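PDB 5O8P: L-lysine 6-monooxygenase involved in desferrioxamine biosynthesis from Erwinia amylovora CFBP1430, which probably uses FAD and NADPH to N-hydroxylate the diamine cadaverine, an early step in building the siderophore desferrioxamine E. Local coordinates for residues L198-S203 and W224-P229. Numbering follows the deposited sequence.
Sequences LGSGQS and WITRAP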
ATOM      1  N   LEU B 198     -15.337 -26.006  -5.124  1.00 38.89           N
ATOM      2  CA  LEU B 198     -14.808 -26.984  -4.202  1.00 41.22           C
ATOM      3  C   LEU B 198     -13.276 -26.971  -4.340  1.00 43.18           C
ATOM      4  O   LEU B 198     -12.755 -27.191  -5.422  1.00 46.32           O
ATOM      5  CB  LEU B 198     -15.425 -28.333  -4.539  1.00 43.53           C
ATOM      6  CG  LEU B 198     -15.516 -29.326  -3.387  1.00 48.76           C
ATOM      7  CD1 LEU B 198     -16.736 -30.209  -3.561  1.00 51.45           C
ATOM      8  CD2 LEU B 198     -14.246 -30.165  -3.292  1.00 51.02           C
ATOM      9  N   GLY B 199     -12.562 -26.664  -3.251  1.00 46.87           N
ATOM     10  CA  GLY B 199     -11.093 -26.517  -3.262  1.00 49.47           C
ATOM     11  C   GLY B 199     -10.598 -25.226  -2.623  1.00 51.57           C
ATOM     12  O   GLY B 199     -11.338 -24.256  -2.540  1.00 51.15           O
ATOM     13  N   SER B 200      -9.336 -25.221  -2.194  1.00 52.60           N
ATOM     14  CA  SER B 200      -8.775 -24.165  -1.331  1.00 55.16           C
ATOM     15  C   SER B 200      -7.826 -23.148  -2.031  1.00 50.71           C
ATOM     16  O   SER B 200      -7.534 -22.106  -1.472  1.00 49.63           O
ATOM     17  CB  SER B 200      -7.989 -24.832  -0.191  1.00 64.28           C
ATOM     18  OG  SER B 200      -6.701 -25.285  -0.621  1.00 71.40           O
ATOM     19  N   GLY B 201      -7.314 -23.468  -3.214  1.00 41.70           N
ATOM     20  CA  GLY B 201      -6.203 -22.747  -3.786  1.00 39.33           C
ATOM     21  C   GLY B 201      -6.463 -21.434  -4.489  1.00 38.00           C
ATOM     22  O   GLY B 201      -7.554 -20.904  -4.427  1.00 41.25           O
ATOM     23  N   GLN B 202      -5.440 -20.939  -5.184  1.00 35.55           N
ATOM     24  CA  GLN B 202      -5.509 -19.683  -5.921  1.00 34.68           C
ATOM     25  C   GLN B 202      -6.560 -19.755  -7.014  1.00 38.96           C
ATOM     26  O   GLN B 202      -7.266 -18.773  -7.248  1.00 39.94           O
ATOM     27  CB  GLN B 202      -4.144 -19.336  -6.529  1.00 31.85           C
ATOM     28  CG  GLN B 202      -4.060 -18.042  -7.334  1.00 31.35           C
ATOM     29  CD  GLN B 202      -4.279 -16.794  -6.505  1.00 33.34           C
ATOM     30  OE1 GLN B 202      -4.135 -16.807  -5.290  1.00 40.91           O
ATOM     31  NE2 GLN B 202      -4.626 -15.700  -7.161  1.00 30.72           N
ATOM     32  N   SER B 203      -6.672 -20.905  -7.689  1.00 47.12           N
ATOM     33  CA  SER B 203      -7.652 -21.060  -8.785  1.00 44.72           C
ATOM     34  C   SER B 203      -9.079 -20.959  -8.264  1.00 42.38           C
ATOM     35  O   SER B 203      -9.881 -20.208  -8.818  1.00 44.13           O
ATOM     36  CB  SER B 203      -7.445 -22.377  -9.531  1.00 44.78           C
ATOM     37  OG  SER B 203      -6.309 -22.267 -10.368  1.00 47.16           O
ATOM     38  N   TRP B 224     -18.671 -22.055  -1.439  1.00 34.55           N
ATOM     39  CA  TRP B 224     -17.255 -22.395  -1.449  1.00 32.45           C
ATOM     40  C   TRP B 224     -17.004 -23.359  -0.312  1.00 33.02           C
ATOM     41  O   TRP B 224     -17.197 -23.014   0.846  1.00 32.19           O
ATOM     42  CB  TRP B 224     -16.408 -21.146  -1.253  1.00 32.01           C
ATOM     43  CG  TRP B 224     -14.939 -21.281  -1.574  1.00 32.36           C
ATOM     44  CD1 TRP B 224     -14.249 -22.421  -1.881  1.00 32.16           C
ATOM     45  CD2 TRP B 224     -13.977 -20.226  -1.562  1.00 31.52           C
ATOM     46  NE1 TRP B 224     -12.939 -22.130  -2.116  1.00 31.52           N
ATOM     47  CE2 TRP B 224     -12.735 -20.792  -1.917  1.00 32.83           C
ATOM     48  CE3 TRP B 224     -14.046 -18.856  -1.292  1.00 31.48           C
ATOM     49  CZ2 TRP B 224     -11.559 -20.038  -2.009  1.00 35.00           C
ATOM     50  CZ3 TRP B 224     -12.882 -18.096  -1.374  1.00 34.32           C
ATOM     51  CH2 TRP B 224     -11.650 -18.694  -1.740  1.00 36.88           C
ATOM     52  N   ILE B 225     -16.589 -24.573  -0.639  1.00 35.90           N
ATOM     53  CA  ILE B 225     -16.313 -25.593   0.366  1.00 37.45           C
ATOM     54  C   ILE B 225     -14.873 -25.998   0.187  1.00 35.49           C
ATOM     55  O   ILE B 225     -14.438 -26.162  -0.929  1.00 35.97           O
ATOM     56  CB  ILE B 225     -17.236 -26.804   0.182  1.00 39.77           C
ATOM     57  CG1 ILE B 225     -18.692 -26.361   0.374  1.00 38.79           C
ATOM     58  CG2 ILE B 225     -16.840 -27.939   1.137  1.00 40.49           C
ATOM     59  CD1 ILE B 225     -19.717 -27.440   0.088  1.00 40.44           C
ATOM     60  N   THR B 226     -14.137 -26.145   1.286  1.00 37.66           N
ATOM     61  CA  THR B 226     -12.730 -26.562   1.227  1.00 40.31           C
ATOM     62  C   THR B 226     -12.388 -27.546   2.340  1.00 41.41           C
ATOM     63  O   THR B 226     -12.974 -27.492   3.420  1.00 39.18           O
ATOM     64  CB  THR B 226     -11.756 -25.357   1.272  1.00 40.80           C
ATOM     65  OG1 THR B 226     -10.418 -25.842   1.376  1.00 39.95           O
ATOM     66  CG2 THR B 226     -12.048 -24.431   2.467  1.00 40.66           C
ATOM     67  N   ARG B 227     -11.456 -28.456   2.054  1.00 47.56           N
ATOM     68  CA  ARG B 227     -10.913 -29.358   3.077  1.00 52.08           C
ATOM     69  C   ARG B 227      -9.945 -28.612   4.001  1.00 51.44           C
ATOM     70  O   ARG B 227      -9.779 -28.991   5.166  1.00 51.93           O
ATOM     71  CB  ARG B 227     -10.196 -30.568   2.453  1.00 55.24           C
ATOM     72  CG  ARG B 227      -9.820 -31.650   3.465  1.00 62.76           C
ATOM     73  CD  ARG B 227      -8.416 -32.225   3.235  1.00 72.86           C
ATOM     74  NE  ARG B 227      -8.374 -33.036   2.022  1.00 78.34           N
ATOM     75  CZ  ARG B 227      -8.650 -34.345   1.954  1.00 81.15           C
ATOM     76  NH1 ARG B 227      -8.998 -35.042   3.037  1.00 80.33           N
ATOM     77  NH2 ARG B 227      -8.580 -34.967   0.779  1.00 81.84           N
ATOM     78  N   ALA B 228      -9.315 -27.557   3.478  1.00 45.12           N
ATOM     79  CA  ALA B 228      -8.369 -26.743   4.234  1.00 45.62           C
ATOM     80  C   ALA B 228      -8.992 -26.209   5.521  1.00 46.55           C
ATOM     81  O   ALA B 228     -10.188 -25.904   5.548  1.00 41.53           O
ATOM     82  CB  ALA B 228      -7.875 -25.580   3.381  1.00 45.86           C
ATOM     83  N   PRO B 229      -8.180 -26.088   6.590  1.00 51.84           N
ATOM     84  CA  PRO B 229      -8.695 -25.581   7.876  1.00 51.50           C
ATOM     85  C   PRO B 229      -9.159 -24.110   7.831  1.00 46.88           C
ATOM     86  O   PRO B 229     -10.072 -23.734   8.558  1.00 45.30           O
ATOM     87  CB  PRO B 229      -7.493 -25.762   8.821  1.00 52.11           C
ATOM     88  CG  PRO B 229      -6.298 -25.695   7.926  1.00 50.08           C
ATOM     89  CD  PRO B 229      -6.729 -26.373   6.660  1.00 50.25           C
TER
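Leu198 and Ile225 pair as neighbours at the carboxyl ends of two parallel strands, 194-198 and 221-225, in a buried contact of a beta-alpha-beta unit whose connection contains helix 202-213. The last sheet bond runs from Gly199 N to Ile225 O (3.0 Å), and the CA of Leu198 makes a CH...O contact with that same oxygen. The side chains of Leu198 and Ile225 lie on the same sheet face, where their branched hydrocarbon suits the packing against strand 303-311. Beyond the pairing, the indole of Trp224 takes over from the backbone. Its CG is anti to the backbone N (chi1 -166°); at the ring edge, NE1 donates to Gly199 O (2.7 Å), 6° out of the indole plane, satisfying a buried carbonyl while the ring stacks with Tyr208. At Gly199 (phi/psi 130/158°) a CB would jam against Leu198 O, so glycine suits this place. Farther out, Thr226 OG1 accepts from Ala228 N (2.9 Å) in an ST turn, and small Ser200 fits its CB against Ala228 CB (3.7 Å). Gly201 occupies the helix N-cap position. Ser200, Ser203 and Arg227 belong to the NADP(+) site, empty in this chain; the strand-turn-helix fits the GxGxxA pattern, consistent with a Rossmann-type dinucleotide-binding site.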